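Local coordinates for protein putative creatinine amidohydrolase (Bacteroides fragilis, PDB 3LUB) that binds two zinc ions and probably hydrolyses carbon-nitrogen bonds in linear amides, as a member of the creatininase superfamily, at residues L46-D49 with I50-A54; A55-A58 with L59-G63; T90-A93 with T94-I98; R130-A133 with F134-D138; E238-A241 with G242-E246. One frame throughout, in Å; residues are numbered along the deposited sequence.

Contact 1 (L46-D49 with I50-A54); sequences LPHD and IAVEA
I50 packs its CG1 against the carbonyl oxygen of L46, 3.3 Å away, and its CD1 follows the same oxygen. CG1 lies anti to the carbonyl carbon of I50 (chi1 -67°), which turns that branch back toward the preceding turn. The L46 oxygen also accepts the amide of I50, I50 N to L46 O 3.0 Å, in a nearly straight bond of 173° at the hydrogen. This is the tight side: L46, P47, I50 and A51 are all buried, with W146 against the first three and V68 of strand 66-68 against A51. A51 CB presses on P47 O at 3.2 Å, close to where A51 N bonds to the same oxygen. Helix 42-62, which carries all of this, is the crossover of a beta-alpha-beta unit between the parallel strands 23-28 and 66-68. It is kinked at P47, whose nitrogen has no hydrogen to give to the turn before. L46 also reaches toward E168, a ligand of one of the two zinc ions. The other side is looser and partly exposed. There the H48 ring, its CG anti to the backbone N (chi1 175°), runs alongside V52, and V52 CG2 rests over one face, off centre toward the rim, 3.8 Å from H48 NE2. ND1 of H48 donates to D49 OD1 at 3.1 Å, with the acceptor in the ring plane, while NE2 bonds to D7. Bonded at both nitrogens, the ring has its rotation fixed. E53, on the flank shared with D49, bonds Y175 of helix 166-175 through OE2.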
loop_
_atom_site.group_PDB
_atom_site.type_symbol
_atom_site.label_atom_id
_atom_site.label_comp_id
_atom_site.label_asym_id
_atom_site.label_seq_id
_atom_site.Cartn_x
_atom_site.Cartn_y
_atom_site.Cartn_z
ATOM N N LEU F 46 -11.099 6.012 -29.675
ATOM C CA LEU F 46 -12.200 6.944 -29.858
ATOM C C LEU F 46 -12.059 8.243 -29.072
ATOM O O LEU F 46 -12.165 9.324 -29.667
ATOM C CB LEU F 46 -13.531 6.266 -29.562
ATOM C CG LEU F 46 -13.870 5.182 -30.592
ATOM C CD1 LEU F 46 -15.357 4.741 -30.479
ATOM C CD2 LEU F 46 -13.517 5.685 -31.998
ATOM N N PRO F 47 -11.802 8.174 -27.743
ATOM C CA PRO F 47 -11.557 9.462 -27.043
ATOM C C PRO F 47 -10.326 10.229 -27.475
ATOM O O PRO F 47 -10.316 11.432 -27.408
ATOM C CB PRO F 47 -11.434 9.039 -25.570
ATOM C CG PRO F 47 -11.199 7.575 -25.575
ATOM C CD PRO F 47 -11.843 7.043 -26.795
ATOM N N HIS F 48 -9.269 9.527 -27.890
ATOM C CA HIS F 48 -8.087 10.211 -28.408
ATOM C C HIS F 48 -8.469 11.039 -29.653
ATOM O O HIS F 48 -8.185 12.234 -29.736
ATOM C CB HIS F 48 -6.981 9.218 -28.781
ATOM C CG HIS F 48 -5.810 9.877 -29.434
ATOM N ND1 HIS F 48 -5.691 10.005 -30.801
ATOM C CD2 HIS F 48 -4.740 10.508 -28.903
ATOM C CE1 HIS F 48 -4.577 10.653 -31.086
ATOM N NE2 HIS F 48 -3.990 10.984 -29.950
ATOM N N ASP F 49 -9.108 10.387 -30.616
ATOM C CA ASP F 49 -9.515 11.068 -31.874
ATOM C C ASP F 49 -10.514 12.218 -31.654
ATOM O O ASP F 49 -10.338 13.324 -32.198
ATOM C CB ASP F 49 -10.044 10.038 -32.869
ATOM C CG ASP F 49 -8.942 9.136 -33.415
ATOM O OD1 ASP F 49 -7.761 9.290 -32.983
ATOM O OD2 ASP F 49 -9.255 8.249 -34.247
ATOM N N ILE F 50 -11.527 12.005 -30.806
ATOM C CA ILE F 50 -12.442 13.092 -30.419
ATOM C C ILE F 50 -11.707 14.260 -29.759
ATOM O O ILE F 50 -11.918 15.427 -30.110
ATOM C CB ILE F 50 -13.575 12.587 -29.492
ATOM C CG1 ILE F 50 -14.492 11.626 -30.275
ATOM C CG2 ILE F 50 -14.345 13.761 -28.870
ATOM C CD1 ILE F 50 -15.364 10.777 -29.423
ATOM N N ALA F 51 -10.841 13.964 -28.802
ATOM C CA ALA F 51 -10.146 15.019 -28.046
ATOM C C ALA F 51 -9.206 15.830 -28.916
ATOM O O ALA F 51 -9.109 17.055 -28.763
ATOM C CB ALA F 51 -9.404 14.421 -26.825
ATOM N N VAL F 52 -8.506 15.173 -29.831
ATOM C CA VAL F 52 -7.625 15.887 -30.794
ATOM C C VAL F 52 -8.460 16.817 -31.692
ATOM O O VAL F 52 -8.118 18.002 -31.866
ATOM C CB VAL F 52 -6.745 14.903 -31.611
ATOM C CG1 VAL F 52 -6.096 15.582 -32.848
ATOM C CG2 VAL F 52 -5.680 14.343 -30.729
ATOM N N GLU F 53 -9.580 16.308 -32.199
ATOM C CA GLU F 53 -10.490 17.124 -33.003
ATOM C C GLU F 53 -11.007 18.342 -32.216
ATOM O O GLU F 53 -11.068 19.405 -32.743
ATOM C CB GLU F 53 -11.680 16.308 -33.478
ATOM C CG GLU F 53 -11.690 15.904 -34.931
ATOM C CD GLU F 53 -13.109 15.744 -35.470
ATOM O OE1 GLU F 53 -13.704 16.785 -35.833
ATOM O OE2 GLU F 53 -13.637 14.603 -35.512
ATOM N N ALA F 54 -11.378 18.160 -30.953
ATOM C CA ALA F 54 -11.874 19.272 -30.137
ATOM C C ALA F 54 -10.754 20.248 -29.797
ATOM O O ALA F 54 -10.998 21.460 -29.719
ATOM C CB ALA F 54 -12.570 18.779 -28.878
#

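Contact 2 (A55-A58 with L59-G63); sequences AELA and LSRSG
L57 O is gripped by the amide of R61, with R61 N to L57 O at 3.0 Å, and lies 3.3 Å from the hydroxyl S60 OG. The hydroxyl also lies 3.5 Å from E56 O; either bond would be weak, and which oxygen the hydroxyl proton favours is not settled. Its position follows from chi1 of 73°, which sets OG between the backbone N and the carbonyl carbon of S60, facing the turn before. CB of R61 is pressed against L57 O as well, at 3.0 Å. Beyond it the R61 chain bends at chi3 (95°) and brings the guanidinium across the L57 side chain, where L57 CD2 lies over one face, 3.9 Å from NH1. This is the last turn of helix 42-62: S62 N bonds to A58 O at 2.9 Å, and G63 leaves the helix with positive phi. The guanidinium looks toward helix 226-249, forming salt bridges from NE to E245 and from NH1 to E238, and the methyls of L57 also reach that helix at V237 and A241. The leucine thus backs one face of a cation paired with two carboxylates, which implies that charge pairing and apolar packing probably hold the guanidinium in place together at this helix-helix junction.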
loop_
_atom_site.group_PDB
_atom_site.type_symbol
_atom_site.label_atom_id
_atom_site.label_comp_id
_atom_site.label_asym_id
_atom_site.label_seq_id
_atom_site.Cartn_x
_atom_site.Cartn_y
_atom_site.Cartn_z
ATOM N N ALA F 55 -9.547 19.733 -29.569
ATOM C CA ALA F 55 -8.362 20.574 -29.328
ATOM C C ALA F 55 -8.068 21.462 -30.542
ATOM O O ALA F 55 -7.762 22.652 -30.411
ATOM C CB ALA F 55 -7.084 19.672 -28.963
ATOM N N GLU F 56 -8.158 20.874 -31.723
ATOM C CA GLU F 56 -7.947 21.591 -32.963
ATOM C C GLU F 56 -9.014 22.681 -33.147
ATOM O O GLU F 56 -8.704 23.811 -33.553
ATOM C CB GLU F 56 -7.985 20.616 -34.143
ATOM C CG GLU F 56 -6.726 19.767 -34.291
ATOM C CD GLU F 56 -6.839 18.687 -35.375
ATOM O OE1 GLU F 56 -7.979 18.231 -35.700
ATOM O OE2 GLU F 56 -5.777 18.270 -35.896
ATOM N N LEU F 57 -10.264 22.345 -32.841
ATOM C CA LEU F 57 -11.334 23.345 -32.906
ATOM C C LEU F 57 -11.137 24.481 -31.917
ATOM O O LEU F 57 -11.295 25.638 -32.305
ATOM C CB LEU F 57 -12.694 22.713 -32.686
ATOM C CG LEU F 57 -13.903 23.604 -32.920
ATOM C CD1 LEU F 57 -13.935 24.052 -34.371
ATOM C CD2 LEU F 57 -15.149 22.822 -32.510
ATOM N N ALA F 58 -10.798 24.177 -30.657
ATOM C CA ALA F 58 -10.590 25.233 -29.670
ATOM C C ALA F 58 -9.435 26.137 -30.072
ATOM O O ALA F 58 -9.472 27.336 -29.826
ATOM C CB ALA F 58 -10.325 24.650 -28.268
ATOM N N LEU F 59 -8.378 25.553 -30.641
ATOM C CA LEU F 59 -7.216 26.337 -31.068
ATOM C C LEU F 59 -7.570 27.252 -32.236
ATOM O O LEU F 59 -7.231 28.419 -32.195
ATOM C CB LEU F 59 -6.047 25.441 -31.465
ATOM C CG LEU F 59 -4.710 26.092 -31.842
ATOM C CD1 LEU F 59 -4.133 26.981 -30.711
ATOM C CD2 LEU F 59 -3.737 25.008 -32.271
ATOM N N SER F 60 -8.238 26.734 -33.269
ATOM C CA SER F 60 -8.506 27.549 -34.446
ATOM C C SER F 60 -9.537 28.644 -34.153
ATOM O O SER F 60 -9.439 29.756 -34.681
ATOM C CB SER F 60 -8.965 26.696 -35.626
ATOM O OG SER F 60 -10.302 26.218 -35.439
ATOM N N ARG F 61 -10.487 28.323 -33.280
ATOM C CA ARG F 61 -11.583 29.192 -32.894
ATOM C C ARG F 61 -11.252 30.251 -31.834
ATOM O O ARG F 61 -11.733 31.378 -31.915
ATOM C CB ARG F 61 -12.685 28.274 -32.359
ATOM C CG ARG F 61 -13.925 28.941 -31.948
ATOM C CD ARG F 61 -15.069 27.928 -31.908
ATOM N NE ARG F 61 -15.278 27.379 -30.573
ATOM C CZ ARG F 61 -16.208 26.473 -30.301
ATOM N NH1 ARG F 61 -16.980 26.009 -31.272
ATOM N NH2 ARG F 61 -16.373 26.037 -29.056
ATOM N N SER F 62 -10.454 29.898 -30.828
ATOM C CA SER F 62 -10.180 30.810 -29.698
ATOM C C SER F 62 -8.730 31.019 -29.362
ATOM O O SER F 62 -8.418 31.792 -28.464
ATOM C CB SER F 62 -10.836 30.288 -28.411
ATOM O OG SER F 62 -12.200 29.970 -28.619
ATOM N N GLY F 63 -7.828 30.304 -30.013
ATOM C CA GLY F 63 -6.411 30.362 -29.638
ATOM C C GLY F 63 -6.113 29.667 -28.312
ATOM O O GLY F 63 -5.046 29.839 -27.729
#

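Contact 3 (T90-A93 with T94-I98); sequences TRYA and TQQAI
T90 lays its CG2 methyl against CG2 of T94, 3.6 Å apart, the two side chains crossing at about a right angle. The same T90 methyl meets Q95 CG at 3.8 Å. These contacts surround the start of helix 92-108, where R91 holds the N-cap position. R91 O accepts Q95 N at 3.1 Å in the first regular helical bond, and T94 N adds a weak one, bent to 126° at the hydrogen. The R91 guanidinium passes obliquely by T94 OG1, and both side chains go on to the second subunit, R91 in salt bridges with its D101 and E100, T94 OG1 in a hydrogen bond with the same D101, which makes the helix start part of a subunit interface. Q95 turns inward instead, its NE2 donating to F74 O and N123 OD1 and its side chain about 6 Å from that of the zinc ligand H120. On the remaining side, Y92 has CG anti to its backbone N (chi1 -169°), which directs the ring along the helix toward Q96. The third subunit meets this side twice, its D131 OD2 accepting the helix's first amide, Y92 N, and its own Y92 stacking on the ring. Ring and amide planes of Y92 and Q96 stand 83° apart, and Q96 OE1 approaches the ring at its edge and in its plane, 3.6 Å from Y92 CE1.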
loop_
_atom_site.group_PDB
_atom_site.type_symbol
_atom_site.label_atom_id
_atom_site.label_comp_id
_atom_site.label_asym_id
_atom_site.label_seq_id
_atom_site.Cartn_x
_atom_site.Cartn_y
_atom_site.Cartn_z
ATOM N N THR F 90 -7.769 -3.813 -14.704
ATOM C CA THR F 90 -6.946 -3.002 -13.852
ATOM C C THR F 90 -7.679 -2.709 -12.552
ATOM O O THR F 90 -8.813 -2.233 -12.580
ATOM C CB THR F 90 -6.624 -1.677 -14.567
ATOM O OG1 THR F 90 -6.351 -1.965 -15.948
ATOM C CG2 THR F 90 -5.459 -1.025 -13.942
ATOM N N ARG F 91 -7.023 -2.955 -11.419
ATOM C CA ARG F 91 -7.577 -2.576 -10.110
ATOM C C ARG F 91 -7.651 -1.063 -9.969
ATOM O O ARG F 91 -6.814 -0.329 -10.507
ATOM C CB ARG F 91 -6.766 -3.137 -8.946
ATOM C CG ARG F 91 -6.834 -4.635 -8.733
ATOM C CD ARG F 91 -5.718 -5.118 -7.810
ATOM N NE ARG F 91 -4.401 -4.897 -8.408
ATOM C CZ ARG F 91 -3.234 -5.214 -7.856
ATOM N NH1 ARG F 91 -3.192 -5.761 -6.665
ATOM N NH2 ARG F 91 -2.097 -4.982 -8.501
ATOM N N TYR F 92 -8.654 -0.598 -9.225
ATOM C CA TYR F 92 -8.835 0.832 -8.963
ATOM C C TYR F 92 -7.557 1.455 -8.394
ATOM O O TYR F 92 -7.232 2.572 -8.716
ATOM C CB TYR F 92 -10.009 1.036 -7.982
ATOM C CG TYR F 92 -10.481 2.489 -7.816
ATOM C CD1 TYR F 92 -9.768 3.424 -7.019
ATOM C CD2 TYR F 92 -11.626 2.931 -8.454
ATOM C CE1 TYR F 92 -10.201 4.758 -6.886
ATOM C CE2 TYR F 92 -12.072 4.258 -8.301
ATOM C CZ TYR F 92 -11.356 5.145 -7.516
ATOM O OH TYR F 92 -11.818 6.428 -7.419
ATOM N N ALA F 93 -6.861 0.752 -7.496
ATOM C CA ALA F 93 -5.640 1.274 -6.862
ATOM C C ALA F 93 -4.533 1.480 -7.878
ATOM O O ALA F 93 -3.719 2.404 -7.772
ATOM C CB ALA F 93 -5.167 0.340 -5.714
ATOM N N THR F 94 -4.496 0.621 -8.875
ATOM C CA THR F 94 -3.498 0.689 -9.921
ATOM C C THR F 94 -3.775 1.921 -10.756
ATOM O O THR F 94 -2.854 2.649 -11.088
ATOM C CB THR F 94 -3.541 -0.566 -10.825
ATOM O OG1 THR F 94 -3.297 -1.730 -10.041
ATOM C CG2 THR F 94 -2.504 -0.467 -11.974
ATOM N N GLN F 95 -5.050 2.127 -11.111
ATOM C CA GLN F 95 -5.480 3.320 -11.862
ATOM C C GLN F 95 -5.151 4.570 -11.081
ATOM O O GLN F 95 -4.667 5.537 -11.617
ATOM C CB GLN F 95 -6.971 3.286 -12.185
ATOM C CG GLN F 95 -7.377 2.189 -13.160
ATOM C CD GLN F 95 -8.852 2.218 -13.511
ATOM O OE1 GLN F 95 -9.715 2.290 -12.640
ATOM N NE2 GLN F 95 -9.145 2.127 -14.782
ATOM N N GLN F 96 -5.418 4.538 -9.791
ATOM C CA GLN F 96 -5.187 5.717 -8.970
ATOM C C GLN F 96 -3.697 6.028 -8.920
ATOM O O GLN F 96 -3.299 7.170 -8.957
ATOM C CB GLN F 96 -5.777 5.509 -7.584
ATOM C CG GLN F 96 -5.564 6.666 -6.644
ATOM C CD GLN F 96 -6.223 6.453 -5.287
ATOM O OE1 GLN F 96 -7.440 6.276 -5.191
ATOM N NE2 GLN F 96 -5.418 6.510 -4.223
ATOM N N ALA F 97 -2.865 5.017 -8.832
ATOM C CA ALA F 97 -1.430 5.208 -8.846
ATOM C C ALA F 97 -0.990 5.856 -10.147
ATOM O O ALA F 97 -0.144 6.724 -10.133
ATOM C CB ALA F 97 -0.694 3.864 -8.653
ATOM N N ILE F 98 -1.568 5.415 -11.271
ATOM C CA ILE F 98 -1.284 5.995 -12.584
ATOM C C ILE F 98 -1.613 7.489 -12.601
ATOM O O ILE F 98 -0.750 8.303 -12.954
ATOM C CB ILE F 98 -2.043 5.252 -13.732
ATOM C CG1 ILE F 98 -1.433 3.846 -13.945
ATOM C CG2 ILE F 98 -1.958 6.058 -15.032
ATOM C CD1 ILE F 98 -2.327 2.879 -14.743
#

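Contact 4 (R130-A133 with F134-D138); sequences RDLA and FEYPD
F134 folds back over the last turn of helix 126-135. Its CB lies 3.6 Å from A133 C and a little farther from D131 O. With chi1 at -66°, CG is anti to the carbonyl carbon, and the ring swings back toward R130: CG stays 4.1 Å from R130 O, CD2 closes to 3.4 Å, and CE2, farther along the same ring side, is still 3.7 Å from that oxygen. The ring also meets H89 of the third subunit, the planes at about 50°, beside D131, whose OD1 bonds to the same histidine. On the inward face L132 and Y136 lie side by side, and L132 CD2 comes to the edge of the tyrosine ring, 3.7 Å from CD2. The E135 and L132 side chains cross at a slant, with OE2 near L132 CD2. Helical bonding persists in Y136 N to L132 O, 2.8 Å, but P137 has no amide hydrogen for A133 O. Its CA approaches that oxygen instead, at 3.3 Å, a CA-H...O contact bent to 132° at the hydrogen. A proline here cannot extend the helical bonding, consistent with the end of this helix, the crossover of the beta-alpha-beta unit that links strand 113-118 to strand 140-145.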
loop_
_atom_site.group_PDB
_atom_site.type_symbol
_atom_site.label_atom_id
_atom_site.label_comp_id
_atom_site.label_asym_id
_atom_site.label_seq_id
_atom_site.Cartn_x
_atom_site.Cartn_y
_atom_site.Cartn_z
ATOM N N ARG F 130 -11.564 13.436 -6.001
ATOM C CA ARG F 130 -11.749 13.919 -4.633
ATOM C C ARG F 130 -10.444 13.825 -3.840
ATOM O O ARG F 130 -10.008 14.800 -3.235
ATOM C CB ARG F 130 -12.844 13.123 -3.902
ATOM C CG ARG F 130 -14.246 13.475 -4.351
ATOM C CD ARG F 130 -15.329 12.910 -3.400
ATOM N NE ARG F 130 -16.616 13.552 -3.692
ATOM C CZ ARG F 130 -17.509 13.070 -4.559
ATOM N NH1 ARG F 130 -17.315 11.915 -5.175
ATOM N NH2 ARG F 130 -18.627 13.748 -4.792
ATOM N N ASP F 131 -9.806 12.656 -3.853
ATOM C CA ASP F 131 -8.555 12.500 -3.081
ATOM C C ASP F 131 -7.400 13.401 -3.577
ATOM O O ASP F 131 -6.611 13.935 -2.782
ATOM C CB ASP F 131 -8.113 11.024 -3.069
ATOM C CG ASP F 131 -9.047 10.137 -2.247
ATOM O OD1 ASP F 131 -9.907 10.669 -1.495
ATOM O OD2 ASP F 131 -8.907 8.893 -2.356
ATOM N N LEU F 132 -7.288 13.560 -4.883
ATOM C CA LEU F 132 -6.249 14.424 -5.461
ATOM C C LEU F 132 -6.550 15.901 -5.229
ATOM O O LEU F 132 -5.643 16.713 -5.200
ATOM C CB LEU F 132 -6.072 14.127 -6.944
ATOM C CG LEU F 132 -5.188 12.918 -7.263
ATOM C CD1 LEU F 132 -5.416 12.465 -8.696
ATOM C CD2 LEU F 132 -3.734 13.251 -7.044
ATOM N N ALA F 133 -7.824 16.243 -5.033
ATOM C CA ALA F 133 -8.254 17.636 -4.750
ATOM C C ALA F 133 -7.661 18.179 -3.457
ATOM O O ALA F 133 -7.433 19.353 -3.329
ATOM C CB ALA F 133 -9.795 17.734 -4.703
ATOM N N PHE F 134 -7.413 17.301 -2.500
ATOM C CA PHE F 134 -6.818 17.666 -1.235
ATOM C C PHE F 134 -5.290 17.705 -1.299
ATOM O O PHE F 134 -4.667 18.516 -0.631
ATOM C CB PHE F 134 -7.280 16.675 -0.155
ATOM C CG PHE F 134 -8.762 16.744 0.140
ATOM C CD1 PHE F 134 -9.334 17.920 0.578
ATOM C CD2 PHE F 134 -9.574 15.637 -0.013
ATOM C CE1 PHE F 134 -10.691 17.998 0.836
ATOM C CE2 PHE F 134 -10.925 15.711 0.242
ATOM C CZ PHE F 134 -11.482 16.882 0.675
ATOM N N GLU F 135 -4.694 16.816 -2.095
ATOM C CA GLU F 135 -3.237 16.778 -2.260
ATOM C C GLU F 135 -2.750 17.923 -3.133
ATOM O O GLU F 135 -1.665 18.437 -2.904
ATOM C CB GLU F 135 -2.761 15.504 -2.968
ATOM C CG GLU F 135 -2.843 14.183 -2.246
ATOM C CD GLU F 135 -2.073 13.101 -3.041
ATOM O OE1 GLU F 135 -0.809 13.145 -3.055
ATOM O OE2 GLU F 135 -2.724 12.239 -3.682
ATOM N N TYR F 136 -3.510 18.264 -4.174
ATOM C CA TYR F 136 -3.145 19.316 -5.121
ATOM C C TYR F 136 -4.328 20.273 -5.253
ATOM O O TYR F 136 -5.061 20.226 -6.284
ATOM C CB TYR F 136 -2.835 18.713 -6.516
ATOM C CG TYR F 136 -1.673 17.725 -6.548
ATOM C CD1 TYR F 136 -0.362 18.153 -6.743
ATOM C CD2 TYR F 136 -1.894 16.375 -6.381
ATOM C CE1 TYR F 136 0.695 17.243 -6.745
ATOM C CE2 TYR F 136 -0.856 15.463 -6.378
ATOM C CZ TYR F 136 0.419 15.895 -6.577
ATOM O OH TYR F 136 1.401 14.964 -6.603
ATOM N N PRO F 137 -4.552 21.120 -4.224
ATOM C CA PRO F 137 -5.717 22.031 -4.216
ATOM C C PRO F 137 -5.739 23.130 -5.324
ATOM O O PRO F 137 -6.786 23.683 -5.608
ATOM C CB PRO F 137 -5.699 22.629 -2.810
ATOM C CG PRO F 137 -4.367 22.398 -2.286
ATOM C CD PRO F 137 -3.742 21.249 -3.005
ATOM N N ASP F 138 -4.617 23.364 -5.986
ATOM C CA ASP F 138 -4.519 24.307 -7.098
ATOM C C ASP F 138 -4.653 23.657 -8.503
ATOM O O ASP F 138 -4.516 24.348 -9.522
ATOM C CB ASP F 138 -3.196 25.118 -6.995
ATOM C CG ASP F 138 -1.919 24.231 -6.930
ATOM O OD1 ASP F 138 -1.981 22.970 -6.793
ATOM O OD2 ASP F 138 -0.823 24.837 -6.977
#

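Contact 5 (E238-A241 with G242-E246); sequences EKLA and GLFEE
L240 and F244 provide both the apolar and the polar heart of this turn. Apolar packing comes first: L240 CB meets F244 CE1 at 4.2 Å, and L240 CD2 meets L243 CD2 at the same distance. L243 has CG anti to its backbone N (chi1 169°), which carries its methyls alongside L240 toward L115 of strand 113-118. On the same inward side L240 also touches L117, and it reaches I50 and A54 of helix 42-62.

Among the backbone bonds, F244 N to L240 O is the shortest at 2.8 Å and nearly straight, 170° at the hydrogen. That oxygen also lies over one face of the F244 ring, 3.1 Å from CD1; chi1 of -60°, with CG anti to the carbonyl carbon, lays the ring back over the previous turn. The neighbouring amides follow regularly, G242 N to E238 O and L243 N to K239 O.

Of the charged groups, E238 and E245 face helix 42-62, whereas K239 and E246 lie toward the third subunit. The E245 carboxylate folds back over A241 O, its CD 3.4 Å from that oxygen, which also takes E245 N at 3.0 Å. OE2 of E238 and OE1 of E245 stand 6.2 Å apart, and R61, the shared partner of both carboxylates, probably offsets the like charges. Helix 226-249 is thus largely buried here, packed between the parallel sheet, helix 42-62 and the third subunit, as a helix of a layered alpha/beta fold.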
loop_
_atom_site.group_PDB
_atom_site.type_symbol
_atom_site.label_atom_id
_atom_site.label_comp_id
_atom_site.label_asym_id
_atom_site.label_seq_id
_atom_site.Cartn_x
_atom_site.Cartn_y
_atom_site.Cartn_z
ATOM N N GLU F 238 -17.815 19.770 -30.603
ATOM C CA GLU F 238 -18.102 21.186 -30.384
ATOM C C GLU F 238 -18.334 21.516 -28.897
ATOM O O GLU F 238 -17.838 22.538 -28.376
ATOM C CB GLU F 238 -19.323 21.592 -31.259
ATOM C CG GLU F 238 -19.487 23.116 -31.412
ATOM C CD GLU F 238 -19.987 23.776 -30.143
ATOM O OE1 GLU F 238 -20.871 23.181 -29.482
ATOM O OE2 GLU F 238 -19.487 24.872 -29.788
ATOM N N LYS F 239 -19.079 20.653 -28.200
ATOM C CA LYS F 239 -19.240 20.820 -26.740
ATOM C C LYS F 239 -17.928 20.685 -25.971
ATOM O O LYS F 239 -17.689 21.425 -25.030
ATOM C CB LYS F 239 -20.234 19.821 -26.162
ATOM C CG LYS F 239 -21.684 20.246 -26.213
ATOM C CD LYS F 239 -22.524 19.366 -25.248
ATOM C CE LYS F 239 -24.018 19.435 -25.572
ATOM N NZ LYS F 239 -24.483 20.832 -25.864
ATOM N N LEU F 240 -17.087 19.725 -26.348
ATOM C CA LEU F 240 -15.802 19.541 -25.675
ATOM C C LEU F 240 -14.894 20.750 -25.917
ATOM O O LEU F 240 -14.298 21.282 -24.982
ATOM C CB LEU F 240 -15.141 18.205 -26.093
ATOM C CG LEU F 240 -15.752 16.960 -25.434
ATOM C CD1 LEU F 240 -15.346 15.627 -26.088
ATOM C CD2 LEU F 240 -15.462 16.914 -23.878
ATOM N N ALA F 241 -14.837 21.220 -27.160
ATOM C CA ALA F 241 -14.103 22.432 -27.488
ATOM C C ALA F 241 -14.521 23.606 -26.589
ATOM O O ALA F 241 -13.681 24.341 -26.075
ATOM C CB ALA F 241 -14.319 22.799 -28.970
ATOM N N GLY F 242 -15.827 23.778 -26.426
ATOM C CA GLY F 242 -16.359 24.780 -25.513
ATOM C C GLY F 242 -15.906 24.642 -24.051
ATOM O O GLY F 242 -15.563 25.645 -23.392
ATOM N N LEU F 243 -15.902 23.419 -23.554
ATOM C CA LEU F 243 -15.397 23.127 -22.220
ATOM C C LEU F 243 -13.918 23.406 -22.096
ATOM O O LEU F 243 -13.472 23.975 -21.085
ATOM C CB LEU F 243 -15.672 21.663 -21.848
ATOM C CG LEU F 243 -14.980 21.104 -20.590
ATOM C CD1 LEU F 243 -15.634 21.617 -19.378
ATOM C CD2 LEU F 243 -15.033 19.564 -20.599
ATOM N N PHE F 244 -13.137 22.998 -23.097
ATOM C CA PHE F 244 -11.703 23.337 -23.099
ATOM C C PHE F 244 -11.523 24.859 -22.998
ATOM O O PHE F 244 -10.731 25.338 -22.218
ATOM C CB PHE F 244 -10.959 22.859 -24.371
ATOM C CG PHE F 244 -10.996 21.365 -24.619
ATOM C CD1 PHE F 244 -11.583 20.474 -23.729
ATOM C CD2 PHE F 244 -10.402 20.856 -25.752
ATOM C CE1 PHE F 244 -11.613 19.117 -24.004
ATOM C CE2 PHE F 244 -10.412 19.496 -26.017
ATOM C CZ PHE F 244 -11.025 18.629 -25.145
ATOM N N GLU F 245 -12.244 25.616 -23.811
ATOM C CA GLU F 245 -12.073 27.090 -23.812
ATOM C C GLU F 245 -12.420 27.720 -22.473
ATOM O O GLU F 245 -11.685 28.559 -21.976
ATOM C CB GLU F 245 -12.929 27.758 -24.894
ATOM C CG GLU F 245 -12.436 27.559 -26.340
ATOM C CD GLU F 245 -13.582 27.520 -27.357
ATOM O OE1 GLU F 245 -14.750 27.627 -26.907
ATOM O OE2 GLU F 245 -13.326 27.378 -28.589
ATOM N N GLU F 246 -13.551 27.330 -21.902
ATOM C CA GLU F 246 -13.991 27.881 -20.610
ATOM C C GLU F 246 -13.094 27.443 -19.464
ATOM O O GLU F 246 -12.842 28.221 -18.557
ATOM C CB GLU F 246 -15.411 27.470 -20.300
ATOM C CG GLU F 246 -16.436 27.968 -21.278
ATOM C CD GLU F 246 -17.703 27.124 -21.230
ATOM O OE1 GLU F 246 -17.683 26.067 -20.542
ATOM O OE2 GLU F 246 -18.716 27.491 -21.878
#

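Overall arrangement
Contacts 1 and 2 follow one another on helix 42-62, and contact 5, on helix 226-249, packs against both. It meets contact 1 through apolar groups, I50 with L240 and A54 with F244, whereas contact 2 adds the salt bridge of R61 with E245. Contact 5 is the most buried; contact 1, nearest the chain's centre, is buried on one side only, and contact 2 reaches the surface at the helix end. Contacts 3 and 4 lie on helices 92-108 and 126-135, with centres about 17 Å apart, and send several polar groups (R91, T94, R130, D131) to other subunits, others staying within the chain. Contacts 3, 4 and 5 all touch the third subunit, while no other chain touches contacts 1 and 2.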